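Local atomic coordinates of uncharacterized NTF2-like protein (Cytophaga hutchinsonii ATCC 33406, PDB entry 3F14), a protein that is of unknown function but adopts the NTF2-like fold of the SnoaL-like family, in which a cone-shaped pocket often binds a small molecule. Residues 11-16 against 61-66; 25-29 against 41-46; 18-22 against 49-53. All blocks are in the same frame, centred on the assembly; numbering follows the deposited sequence. Where two conformers were deposited one is given.

Contact 1: 11-16 against 61-66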
loop_
_atom_site.group_PDB
_atom_site.type_symbol
_atom_site.label_atom_id
_atom_site.label_comp_id
_atom_site.label_asym_id
_atom_site.label_seq_id
_atom_site.Cartn_x
_atom_site.Cartn_y
_atom_site.Cartn_z
ATOM N N GLN A 11 -13.349 5.324 2.829
ATOM C CA GLN A 11 -13.631 4.665 4.093
ATOM C C GLN A 11 -14.659 3.557 3.954
ATOM O O GLN A 11 -14.451 2.463 4.468
ATOM C CB GLN A 11 -14.129 5.664 5.123
ATOM C CG GLN A 11 -13.069 6.629 5.646
ATOM C CD GLN A 11 -12.102 5.983 6.625
ATOM O OE1 GLN A 11 -12.432 4.985 7.269
ATOM N NE2 GLN A 11 -10.904 6.581 6.770
ATOM N N HIS A 12 -15.755 3.833 3.246
ATOM C CA HIS A 12 -16.785 2.820 3.044
ATOM C C HIS A 12 -16.285 1.636 2.256
ATOM O O HIS A 12 -16.454 0.499 2.667
ATOM C CB HIS A 12 -17.989 3.409 2.318
ATOM C CG HIS A 12 -18.923 4.156 3.211
ATOM N ND1 HIS A 12 -18.904 5.531 3.333
ATOM C CD2 HIS A 12 -19.909 3.708 4.022
ATOM C CE1 HIS A 12 -19.864 5.903 4.173
ATOM N NE2 HIS A 12 -20.485 4.816 4.605
ATOM N N PHE A 13 -15.584 1.865 1.136
ATOM C CA PHE A 13 -15.103 0.727 0.354
ATOM C C PHE A 13 -14.086 -0.099 1.149
ATOM O O PHE A 13 -14.182 -1.319 1.181
ATOM C CB PHE A 13 -14.492 1.191 -0.994
ATOM C CG PHE A 13 -14.194 0.034 -1.948
ATOM C CD1 PHE A 13 -13.044 -0.714 -1.857
ATOM C CD2 PHE A 13 -15.131 -0.294 -2.942
ATOM C CE1 PHE A 13 -12.826 -1.791 -2.690
ATOM C CE2 PHE A 13 -14.907 -1.336 -3.797
ATOM C CZ PHE A 13 -13.771 -2.117 -3.662
ATOM N N SER A 14 -13.132 0.566 1.814
ATOM C CA SER A 14 -12.072 -0.159 2.504
ATOM C C SER A 14 -12.605 -1.009 3.663
ATOM O O SER A 14 -12.059 -2.038 3.991
ATOM C CB SER A 14 -10.970 0.795 2.994
ATOM O OG SER A 14 -10.078 1.135 1.900
ATOM N N SER A 15 -13.670 -0.531 4.296
ATOM C CA SER A 15 -14.274 -1.232 5.419
ATOM C C SER A 15 -15.265 -2.321 4.939
ATOM O O SER A 15 -15.875 -3.016 5.776
ATOM C CB SER A 15 -14.920 -0.229 6.420
ATOM O OG SER A 15 -15.952 0.438 5.798
ATOM N N GLY A 16 -15.370 -2.554 3.627
ATOM C CA GLY A 16 -16.206 -3.613 3.067
ATOM C C GLY A 16 -17.625 -3.275 2.750
ATOM O O GLY A 16 -18.356 -4.162 2.323
ATOM N N LEU A 61 -13.684 -5.287 9.905
ATOM C CA LEU A 61 -12.703 -4.475 9.208
ATOM C C LEU A 61 -12.481 -3.160 9.935
ATOM O O LEU A 61 -13.443 -2.523 10.357
ATOM C CB LEU A 61 -13.100 -4.249 7.748
ATOM C CG LEU A 61 -13.150 -5.522 6.876
ATOM C CD1 LEU A 61 -14.540 -6.213 6.859
ATOM C CD2 LEU A 61 -12.690 -5.202 5.442
ATOM N N THR A 62 -11.231 -2.761 10.094
ATOM C CA THR A 62 -10.860 -1.549 10.808
ATOM C C THR A 62 -9.852 -0.770 9.978
ATOM O O THR A 62 -8.777 -1.258 9.703
ATOM C CB THR A 62 -10.207 -1.918 12.155
ATOM O OG1 THR A 62 -11.127 -2.739 12.891
ATOM C CG2 THR A 62 -9.842 -0.652 12.992
ATOM N N ASN A 63 -10.251 0.405 9.535
ATOM C CA ASN A 63 -9.358 1.300 8.810
ATOM C C ASN A 63 -8.483 2.077 9.827
ATOM O O ASN A 63 -9.003 2.624 10.798
ATOM C CB ASN A 63 -10.171 2.262 7.950
ATOM C CG ASN A 63 -10.947 1.579 6.838
ATOM O OD1 ASN A 63 -10.579 0.492 6.373
ATOM N ND2 ASN A 63 -12.020 2.241 6.390
ATOM N N ASP A 64 -7.158 1.925 9.692
ATOM C CA ASP A 64 -6.149 2.387 10.675
ATOM C C ASP A 64 -5.466 3.734 10.350
ATOM O O ASP A 64 -5.047 4.447 11.261
ATOM C CB ASP A 64 -4.982 1.366 10.783
ATOM C CG ASP A 64 -5.371 0.004 11.330
ATOM O OD1 ASP A 64 -6.358 -0.146 12.091
ATOM O OD2 ASP A 64 -4.615 -0.947 11.010
ATOM N N ASN A 65 -5.284 4.053 9.064
ATOM C CA ASN A 65 -4.450 5.198 8.646
ATOM C C ASN A 65 -4.879 5.708 7.256
ATOM O O ASN A 65 -5.391 4.892 6.478
ATOM C CB ASN A 65 -2.984 4.748 8.625
ATOM C CG ASN A 65 -2.014 5.882 8.340
ATOM O OD1 ASN A 65 -2.090 6.954 8.950
ATOM N ND2 ASN A 65 -1.061 5.634 7.432
ATOM N N VAL A 66 -4.707 7.009 6.948
ATOM C CA VAL A 66 -5.160 7.553 5.698
ATOM C C VAL A 66 -4.122 8.551 5.189
ATOM O O VAL A 66 -3.630 9.401 5.949
ATOM C CB VAL A 66 -6.474 8.354 5.844
ATOM C CG1 VAL A 66 -6.894 8.996 4.472
ATOM C CG2 VAL A 66 -7.586 7.520 6.417
#

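Contact 2: 25-29 against 41-46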
loop_
_atom_site.group_PDB
_atom_site.type_symbol
_atom_site.label_atom_id
_atom_site.label_comp_id
_atom_site.label_asym_id
_atom_site.label_seq_id
_atom_site.Cartn_x
_atom_site.Cartn_y
_atom_site.Cartn_z
ATOM N N PHE A 25 -18.843 4.647 -8.605
ATOM C CA PHE A 25 -17.909 3.994 -9.510
ATOM C C PHE A 25 -17.900 4.658 -10.851
ATOM O O PHE A 25 -18.969 4.928 -11.435
ATOM C CB PHE A 25 -18.287 2.535 -9.749
ATOM C CG PHE A 25 -17.999 1.564 -8.583
ATOM C CD1 PHE A 25 -17.571 1.987 -7.321
ATOM C CD2 PHE A 25 -18.214 0.209 -8.779
ATOM C CE1 PHE A 25 -17.296 1.031 -6.301
ATOM C CE2 PHE A 25 -17.972 -0.726 -7.776
ATOM C CZ PHE A 25 -17.508 -0.308 -6.547
ATOM N N ASN A 26 -16.712 4.891 -11.397
ATOM C CA ASN A 26 -16.617 5.301 -12.800
ATOM C C ASN A 26 -17.122 4.169 -13.701
ATOM O O ASN A 26 -16.938 2.993 -13.415
ATOM C CB ASN A 26 -15.177 5.683 -13.110
ATOM C CG ASN A 26 -15.020 6.426 -14.418
ATOM O OD1 ASN A 26 -14.906 5.818 -15.479
ATOM N ND2 ASN A 26 -15.024 7.752 -14.342
ATOM N N ASP A 27 -17.677 4.522 -14.859
ATOM C CA ASP A 27 -18.135 3.518 -15.830
ATOM C C ASP A 27 -17.021 2.499 -16.149
ATOM O O ASP A 27 -17.336 1.332 -16.374
ATOM C CB ASP A 27 -18.620 4.192 -17.113
ATOM C CG ASP A 27 -19.966 4.847 -16.940
ATOM O OD1 ASP A 27 -20.867 4.179 -16.373
ATOM O OD2 ASP A 27 -20.098 6.018 -17.320
ATOM N N ILE A 28 -15.773 2.934 -16.190
ATOM C CA ILE A 28 -14.661 2.023 -16.525
ATOM C C ILE A 28 -13.720 1.800 -15.352
ATOM O O ILE A 28 -12.546 1.580 -15.533
ATOM C CB ILE A 28 -13.928 2.438 -17.829
ATOM C CG1 ILE A 28 -13.338 3.842 -17.701
ATOM C CG2 ILE A 28 -14.919 2.354 -19.022
ATOM C CD1 ILE A 28 -12.355 4.201 -18.864
ATOM N N ILE A 29 -14.265 1.867 -14.156
ATOM C CA ILE A 29 -13.512 1.540 -12.950
ATOM C C ILE A 29 -12.736 0.252 -13.094
ATOM O O ILE A 29 -13.200 -0.707 -13.668
ATOM C CB ILE A 29 -14.450 1.473 -11.733
ATOM C CG1 ILE A 29 -13.665 1.208 -10.406
ATOM C CG2 ILE A 29 -15.555 0.388 -11.887
ATOM C CD1 ILE A 29 -14.526 1.404 -9.122
ATOM N N GLY A 41 -14.551 -2.524 -15.390
ATOM C CA GLY A 41 -15.855 -2.062 -15.770
ATOM C C GLY A 41 -16.847 -2.058 -14.626
ATOM O O GLY A 41 -16.789 -2.910 -13.754
ATOM N N LYS A 42 -17.764 -1.095 -14.665
ATOM C CA LYS A 42 -18.678 -0.892 -13.568
ATOM C C LYS A 42 -19.392 -2.188 -13.230
ATOM O O LYS A 42 -19.295 -2.659 -12.100
ATOM C CB LYS A 42 -19.649 0.233 -13.896
ATOM C CG LYS A 42 -20.557 0.627 -12.767
ATOM C CD LYS A 42 -21.286 1.914 -13.110
ATOM C CE LYS A 42 -22.218 2.339 -12.025
ATOM N NZ LYS A 42 -23.088 3.447 -12.441
ATOM N N ALA A 43 -20.065 -2.801 -14.205
ATOM C CA ALA A 43 -20.886 -3.992 -13.960
ATOM C C ALA A 43 -20.072 -5.138 -13.387
ATOM O O ALA A 43 -20.475 -5.722 -12.387
ATOM C CB ALA A 43 -21.611 -4.466 -15.235
ATOM N N ASP A 44 -18.897 -5.398 -13.944
ATOM C CA ASP A 44 -18.071 -6.497 -13.446
ATOM C C ASP A 44 -17.552 -6.202 -12.049
ATOM O O ASP A 44 -17.499 -7.116 -11.218
ATOM C CB ASP A 44 -16.855 -6.712 -14.346
ATOM C CG ASP A 44 -17.171 -7.403 -15.645
ATOM O OD1 ASP A 44 -18.342 -7.775 -15.863
ATOM O OD2 ASP A 44 -16.225 -7.613 -16.466
ATOM N N VAL A 45 -17.181 -4.955 -11.729
ATOM C CA VAL A 45 -16.684 -4.657 -10.370
ATOM C C VAL A 45 -17.841 -4.758 -9.363
ATOM O O VAL A 45 -17.665 -5.303 -8.273
ATOM C CB VAL A 45 -15.909 -3.327 -10.288
ATOM C CG1 VAL A 45 -15.486 -3.021 -8.867
ATOM C CG2 VAL A 45 -14.685 -3.335 -11.247
ATOM N N ILE A 46 -19.017 -4.263 -9.701
ATOM C CA ILE A 46 -20.154 -4.380 -8.801
ATOM C C ILE A 46 -20.499 -5.845 -8.580
ATOM O O ILE A 46 -20.746 -6.260 -7.426
ATOM C CB ILE A 46 -21.370 -3.551 -9.303
ATOM C CG1 ILE A 46 -21.041 -2.072 -9.136
ATOM C CG2 ILE A 46 -22.639 -3.923 -8.517
ATOM C CD1 ILE A 46 -22.086 -1.163 -9.760
HETATM O O HOH W 1 -22.116 5.109 -14.341
#

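Contact 3: 18-22 against 49-53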
loop_
_atom_site.group_PDB
_atom_site.type_symbol
_atom_site.label_atom_id
_atom_site.label_comp_id
_atom_site.label_asym_id
_atom_site.label_seq_id
_atom_site.Cartn_x
_atom_site.Cartn_y
_atom_site.Cartn_z
ATOM N N PHE A 18 -19.232 -2.055 0.350
ATOM C CA PHE A 18 -19.178 -1.718 -1.069
ATOM C C PHE A 18 -20.483 -1.083 -1.599
ATOM O O PHE A 18 -20.414 -0.097 -2.353
ATOM C CB PHE A 18 -18.860 -2.937 -1.917
ATOM C CG PHE A 18 -17.686 -3.769 -1.428
ATOM C CD1 PHE A 18 -16.443 -3.242 -1.173
ATOM C CD2 PHE A 18 -17.821 -5.142 -1.358
ATOM C CE1 PHE A 18 -15.396 -4.059 -0.811
ATOM C CE2 PHE A 18 -16.762 -5.954 -0.994
ATOM C CZ PHE A 18 -15.543 -5.401 -0.734
ATOM N N PRO A 19 -21.650 -1.621 -1.218
ATOM C CA PRO A 19 -22.913 -1.075 -1.779
ATOM C C PRO A 19 -23.104 0.415 -1.531
ATOM O O PRO A 19 -23.777 1.057 -2.315
ATOM C CB PRO A 19 -23.992 -1.925 -1.112
ATOM C CG PRO A 19 -23.292 -3.185 -0.774
ATOM C CD PRO A 19 -21.927 -2.791 -0.366
ATOM N N ALA A 20 -22.531 0.965 -0.471
ATOM C CA ALA A 20 -22.628 2.412 -0.209
ATOM C C ALA A 20 -21.952 3.257 -1.273
ATOM O O ALA A 20 -22.237 4.451 -1.367
ATOM C CB ALA A 20 -22.048 2.762 1.197
ATOM N N VAL A 21 -21.067 2.672 -2.081
ATOM C CA VAL A 21 -20.316 3.486 -3.043
ATOM C C VAL A 21 -20.413 3.026 -4.491
ATOM O O VAL A 21 -19.766 3.613 -5.368
ATOM C CB VAL A 21 -18.822 3.659 -2.610
ATOM C CG1 VAL A 21 -18.750 4.393 -1.282
ATOM C CG2 VAL A 21 -18.132 2.328 -2.491
ATOM N N TYR A 22 -21.232 2.015 -4.784
ATOM C CA TYR A 22 -21.406 1.613 -6.195
ATOM C C TYR A 22 -21.795 2.779 -7.119
ATOM O O TYR A 22 -21.310 2.849 -8.259
ATOM C CB TYR A 22 -22.472 0.530 -6.326
ATOM C CG TYR A 22 -22.147 -0.802 -5.695
ATOM C CD1 TYR A 22 -20.847 -1.210 -5.488
ATOM C CD2 TYR A 22 -23.178 -1.679 -5.369
ATOM C CE1 TYR A 22 -20.593 -2.431 -4.893
ATOM C CE2 TYR A 22 -22.920 -2.907 -4.802
ATOM C CZ TYR A 22 -21.616 -3.257 -4.563
ATOM O OH TYR A 22 -21.342 -4.463 -3.992
ATOM N N CYS A 49 -17.828 -7.351 -6.263
ATOM C CA CYS A 49 -18.074 -6.886 -4.911
ATOM C C CYS A 49 -19.266 -7.580 -4.310
ATOM O O CYS A 49 -19.233 -7.925 -3.099
ATOM C CB CYS A 49 -18.298 -5.366 -4.923
ATOM S SG CYS A 49 -16.828 -4.387 -5.226
ATOM N N ASN A 50 -20.373 -7.724 -5.025
ATOM C CA ASN A 50 -21.550 -8.402 -4.480
ATOM C C ASN A 50 -21.268 -9.855 -4.131
ATOM O O ASN A 50 -21.842 -10.371 -3.151
ATOM C CB ASN A 50 -22.775 -8.256 -5.414
ATOM C CG ASN A 50 -23.442 -6.881 -5.280
ATOM O OD1 ASN A 50 -23.367 -6.256 -4.227
ATOM N ND2 ASN A 50 -24.149 -6.454 -6.302
ATOM N N LYS A 51 -20.496 -10.555 -4.953
ATOM C CA LYS A 51 -20.132 -11.950 -4.656
ATOM C C LYS A 51 -19.360 -12.019 -3.330
ATOM O O LYS A 51 -19.594 -12.918 -2.503
ATOM C CB LYS A 51 -19.333 -12.506 -5.826
ATOM C CG LYS A 51 -18.763 -13.895 -5.706
ATOM C CD LYS A 51 -18.249 -14.383 -7.075
ATOM C CE LYS A 51 -17.276 -15.547 -6.968
ATOM N NZ LYS A 51 -17.588 -16.455 -5.811
HETATM N N MSE A 52 -18.497 -11.021 -3.092
HETATM C CA MSE A 52 -17.589 -10.893 -1.892
HETATM C C MSE A 52 -18.274 -10.385 -0.617
HETATM O O MSE A 52 -17.794 -10.647 0.489
HETATM C CB MSE A 52 -16.362 -9.958 -2.191
HETATM C CG MSE A 52 -15.194 -9.914 -1.097
HETATM SE SE MSE A 52 -13.708 -8.859 -1.537
HETATM C CE MSE A 52 -13.110 -9.853 -3.043
ATOM N N LEU A 53 -19.386 -9.669 -0.760
ATOM C CA LEU A 53 -20.067 -8.979 0.317
ATOM C C LEU A 53 -20.387 -9.859 1.533
ATOM O O LEU A 53 -20.110 -9.429 2.667
ATOM C CB LEU A 53 -21.313 -8.269 -0.203
ATOM C CG LEU A 53 -21.988 -7.278 0.740
ATOM C CD1 LEU A 53 -21.069 -6.158 1.227
ATOM C CD2 LEU A 53 -23.230 -6.715 0.057
#

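Contact 1: 11-16 against 61-66
Asn63 reaches from strand 60-68 across the end of helix 2-14 and covers Gln11, Ser14 and Ser15. Asn63 ND2 donates hydrogen bonds to Gln11 OE1 (2.9 Å) and to Gln11 O (3.1 Å). Gln11 folds back (chi1 and chi2 both m), which puts its amide beside the strand; Gln11 NE2 also lies 3.5 Å from Val66 CG2. Asn63 OD1 is hydrogen-bonded to Tyr93 OH. This is the NTF2-like layout, with the N-terminal helix packed on the curved sheet, here against its outermost strand within this chain. The helix ends in a Schellman motif at Gly16, whose N is 3.0 Å from Phe13 O. Gly16 has positive phi, and a CB there would clash with the preceding carbonyl. Leu61 packs against the end of this turn: its CB is 3.6 Å from Ser15 O and its CD2 is 3.5 Å from Ser14 O. Ser14 OG is hydrogen-bonded to Tyr97 and Asp95, while Ser14 O and Phe13 O are hydrogen-bonded to a Tris molecule, probably from the crystallisation liquor.

Contact 2: 25-29 against 41-46
The Phe25 ring is the main bump here. Phe25 CE2 sits between Val45 CG1 and Ile46 CG1, 3.6 Å from each, near the start of helix 42-57. Beside it, Ile29 CG2 lies 3.9 Å from Val45 CG2 and 3.8 Å from Lys42 CA. Between these two side chains the backbone makes a type I turn, Asn26 to Ile29, with an Asx turn (Asn26 OD1 to Ile28 N, 3.1 Å); Asn26 ND2 is hydrogen-bonded to Thr103. Gly41, the helix N-cap, has positive phi; a CB would jam against the preceding carbonyl. Ile28 CA and Gly41 CA approach to 4.3 Å. Two hydrogen bonds hold the segments, Lys42 N to Asp27 O (3.0 Å) and Gly41 N to Ile29 O (2.8 Å). The extended Lys42 side chain lies along the turn. A water accepts from Lys42 NZ (2.7 Å) and donates to Asp27 OD1 (2.6 Å). The corner joins helix 42-57 to the sheet of this NTF2-like fold, with Ile104 of strand 103-111 against Phe25 and Ile29, and Val39 of strand 37-40 against Val45.

Contact 3: 18-22 against 49-53
Phe18 forms the apolar centre, pointing its ring at one side of helix 42-57. Cys49 SG sits over a ring face, 4.2 Å from the centroid of the Phe18 ring and 19° off the ring normal, a sulfur-aromatic contact. Cys49 CB is 3.6 Å from Phe18 CD2. The selenium of Met52, a selenomethionine, approaches obliquely and lies 4.0 Å from Phe18 CZ, a Met-aromatic contact. Leu53 packs on both Pro19 and Phe18, with Leu53 CD2 3.6 Å from Pro19 CG and Leu53 CD1 4.3 Å from Phe18 CD2. Farther out, Tyr22 packs its ring edge against Cys49, with Tyr22 CE1 3.7 Å from Cys49 CB. At the polar edge Tyr22 OH donates a hydrogen bond to Asn50 OD1 at 2.7 Å. This hydroxyl ties the loop to the exposed flank of the helix. The loop after helix 2-14 is thereby held against helix 42-57, as the helices of an NTF2-like fold close over the sheet. Phe13 of helix 2-14 meets both Phe18 and Cys49. Trp31 of strand 29-33 lies against Cys49 and Met52, and Tyr22 also touches Phe25 and Ile46.

Contacts 2 and 3 share helix 42-57, and their centres are about 11 Å apart. Tyr22 joins them: its CD1 is 3.8 Å from Ile46 CG1. Along the chain both nest inside the loop closed by contact 1. Contact 1 lies about 14 Å from contact 3 and 20 Å from contact 2, centre to centre. Phe13, from the helix segment of contact 1, reaches the other two: its CE2 is 3.6 Å from Phe18 CD1 and 3.9 Å from Phe25 CZ. Gly16 O is 3.5 Å from Leu53 CD1. The side chains of Leu61 and Phe18 are each about 4 Å from bound Tris. Tris, probably from the crystallisation liquor, may mark a pocket here; no active site is known.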